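Local coordinates for protein PA-I Galactophilic Lectin (Enterobacter cloacae, PDB 6YGQ) that probably binds galactose-type sugars through a calcium ion, as a lectin domain of the PA-IL-like family, at the interface of chains A and B. Residues are numbered along the deposited sequence; one frame, centred on the assembly and turned at random. Chains: chain A/B, PA-I Galactophilic Lectin.

The interface of chains A and B. Residues chain A 73-75, 81-83; chain B 56-59, 67, 74.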
loop_
_atom_site.group_PDB
_atom_site.type_symbol
_atom_site.label_atom_id
_atom_site.label_comp_id
_atom_site.label_asym_id
_atom_site.label_seq_id
_atom_site.Cartn_x
_atom_site.Cartn_y
_atom_site.Cartn_z
ATOM N N ARG A 73 2.043 -10.790 -4.677
ATOM C CA ARG A 73 2.501 -11.891 -3.847
ATOM C C ARG A 73 3.868 -11.588 -3.243
ATOM O O ARG A 73 4.660 -10.807 -3.778
ATOM C CB ARG A 73 2.566 -13.189 -4.655
ATOM C CG ARG A 73 3.713 -13.291 -5.664
ATOM C CD ARG A 73 3.806 -14.723 -6.188
ATOM N NE ARG A 73 4.775 -14.915 -7.265
ATOM C CZ ARG A 73 6.094 -14.952 -7.095
ATOM N NH1 ARG A 73 6.618 -14.783 -5.890
ATOM N NH2 ARG A 73 6.891 -15.148 -8.136
ATOM N N ILE A 74 4.143 -12.235 -2.115
ATOM C CA ILE A 74 5.412 -12.045 -1.420
ATOM C C ILE A 74 6.522 -12.721 -2.214
ATOM O O ILE A 74 6.274 -13.726 -2.897
ATOM C CB ILE A 74 5.364 -12.590 0.018
ATOM C CG1 ILE A 74 5.115 -14.101 0.029
ATOM C CG2 ILE A 74 4.297 -11.869 0.827
ATOM C CD1 ILE A 74 5.430 -14.756 1.366
ATOM N N PRO A 75 7.749 -12.207 -2.161
ATOM C CA PRO A 75 8.880 -12.959 -2.715
ATOM C C PRO A 75 8.984 -14.326 -2.059
ATOM O O PRO A 75 8.698 -14.489 -0.870
ATOM C CB PRO A 75 10.092 -12.078 -2.388
ATOM C CG PRO A 75 9.534 -10.701 -2.246
ATOM C CD PRO A 75 8.144 -10.865 -1.692
ATOM N N LEU A 81 13.566 -9.243 -3.854
ATOM C CA LEU A 81 12.566 -8.495 -3.094
ATOM C C LEU A 81 11.957 -7.385 -3.955
ATOM O O LEU A 81 12.050 -6.194 -3.656
ATOM C CB LEU A 81 13.193 -7.922 -1.830
ATOM C CG LEU A 81 13.739 -8.912 -0.803
ATOM C CD1 LEU A 81 14.449 -8.165 0.319
ATOM C CD2 LEU A 81 12.622 -9.782 -0.256
ATOM N N THR A 82 11.324 -7.803 -5.046
ATOM C CA THR A 82 10.738 -6.894 -6.015
ATOM C C THR A 82 9.241 -7.152 -6.124
ATOM O O THR A 82 8.747 -8.225 -5.768
ATOM C CB THR A 82 11.394 -7.055 -7.393
ATOM O OG1 THR A 82 11.260 -8.414 -7.829
ATOM C CG2 THR A 82 12.872 -6.688 -7.328
ATOM N N LEU A 83 8.520 -6.151 -6.619
ATOM C CA LEU A 83 7.084 -6.280 -6.800
ATOM C C LEU A 83 6.791 -7.116 -8.036
ATOM O O LEU A 83 7.484 -7.019 -9.052
ATOM C CB LEU A 83 6.431 -4.909 -6.943
ATOM C CG LEU A 83 6.469 -3.998 -5.719
ATOM C CD1 LEU A 83 5.803 -2.672 -6.062
ATOM C CD2 LEU A 83 5.795 -4.644 -4.523
ATOM N N GLY B 56 6.677 -1.928 -1.861
ATOM C CA GLY B 56 7.910 -2.688 -1.881
ATOM C C GLY B 56 7.927 -3.783 -0.831
ATOM O O GLY B 56 7.034 -3.915 -0.002
ATOM N N TRP B 57 8.994 -4.578 -0.901
ATOM C CA TRP B 57 9.229 -5.685 0.014
ATOM C C TRP B 57 10.574 -5.486 0.694
ATOM O O TRP B 57 11.571 -5.187 0.027
ATOM C CB TRP B 57 9.225 -7.025 -0.724
ATOM C CG TRP B 57 7.922 -7.381 -1.353
ATOM C CD1 TRP B 57 7.658 -7.497 -2.687
ATOM C CD2 TRP B 57 6.700 -7.681 -0.674
ATOM N NE1 TRP B 57 6.344 -7.850 -2.880
ATOM C CE2 TRP B 57 5.735 -7.968 -1.659
ATOM C CE3 TRP B 57 6.328 -7.733 0.672
ATOM C CZ2 TRP B 57 4.422 -8.304 -1.339
ATOM C CZ3 TRP B 57 5.026 -8.064 0.987
ATOM C CH2 TRP B 57 4.088 -8.344 -0.013
ATOM N N ALA B 58 10.605 -5.664 2.011
ATOM C CA ALA B 58 11.836 -5.546 2.776
ATOM C C ALA B 58 11.853 -6.613 3.858
ATOM O O ALA B 58 10.806 -7.013 4.374
ATOM C CB ALA B 58 11.982 -4.154 3.404
ATOM N N ARG B 59 13.052 -7.079 4.188
ATOM C CA ARG B 59 13.246 -8.056 5.247
ATOM C C ARG B 59 13.779 -7.361 6.493
ATOM O O ARG B 59 14.649 -6.489 6.405
ATOM C CB ARG B 59 14.216 -9.156 4.807
ATOM C CG ARG B 59 13.591 -10.217 3.912
ATOM C CD ARG B 59 14.290 -11.566 4.054
ATOM N NE ARG B 59 13.337 -12.674 4.005
ATOM C CZ ARG B 59 12.887 -13.231 2.883
ATOM N NH1 ARG B 59 13.306 -12.792 1.703
ATOM N NH2 ARG B 59 12.018 -14.231 2.941
ATOM N N LEU B 67 9.678 -10.937 6.607
ATOM C CA LEU B 67 9.322 -10.124 5.452
ATOM C C LEU B 67 8.338 -9.043 5.874
ATOM O O LEU B 67 7.471 -9.276 6.724
ATOM C CB LEU B 67 8.698 -10.971 4.340
ATOM C CG LEU B 67 9.600 -11.382 3.178
ATOM C CD1 LEU B 67 8.857 -12.371 2.289
ATOM C CD2 LEU B 67 10.067 -10.176 2.376
ATOM N N ILE B 74 4.553 -9.566 7.552
ATOM C CA ILE B 74 3.609 -10.564 7.061
ATOM C C ILE B 74 3.092 -11.362 8.251
ATOM O O ILE B 74 3.805 -11.507 9.256
ATOM C CB ILE B 74 4.253 -11.487 6.014
ATOM C CG1 ILE B 74 5.468 -12.215 6.591
ATOM C CG2 ILE B 74 4.649 -10.693 4.774
ATOM C CD1 ILE B 74 5.868 -13.438 5.780
HETATM O O HOH W 1 4.593 -8.407 -5.253
HETATM O O HOH W 2 13.417 -4.005 -1.746
HETATM O O HOH W 3 10.655 -4.214 -3.285
#
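B:Trp57 is the side chain that chain B pushes into chain A, and it buries 88 Å² of its surface there. Its CG lies anti to the carbonyl carbon (chi1 -64°), sending the indole toward the partner, and chi2 of 114° turns the ring so that its faces meet A:Pro75 and A:Leu83. CB starts beside the ring of A:Pro75. CG and CD1 then run under that proline, whose CD sits over one face of the five-membered ring, 3.4 Å from its centroid; this CH-pi contact suits a carbon bonded to the amide nitrogen, relatively electron-poor against an electron-rich indole. B:Trp57 CD1 also points at A:Thr82 O, 3.3 Å away. Next along the rim, B:Trp57 NE1 gives its N-H almost straight (165°) to water 1, 3.0 Å away in the ring plane, and the water links it to A:Arg73 O. A:Leu83 CD2 lies off the other face, over the rim at NE1, a flexible, branched side chain opposite the proline. At the far tip, the CG2 methyl of the beta-branched A:Ile74 lies over B:Trp57 CH2 at 3.6 Å, on the proline's face. The backbone N-H of B:Trp57 reaches A:Leu81 O through water 3. Beyond the indole, CD2 of the poorly ordered A:Leu81 touches B:Leu67 CD2 at 3.7 Å, methyl against methyl, as suits two aliphatic leucines. A:Ile74 CG2 and B:Ile74 CG2 stand 4.1 Å apart, so the same residue of both copies meets close to the two-fold axis. The patch sets the loop after strand 72-73 and the 81-83 loop of one chain against the loop leading into strand 58-59, strand 67-69 and B:Ile74 of the other; two-fold symmetry repeats it in what may be a natural dimer.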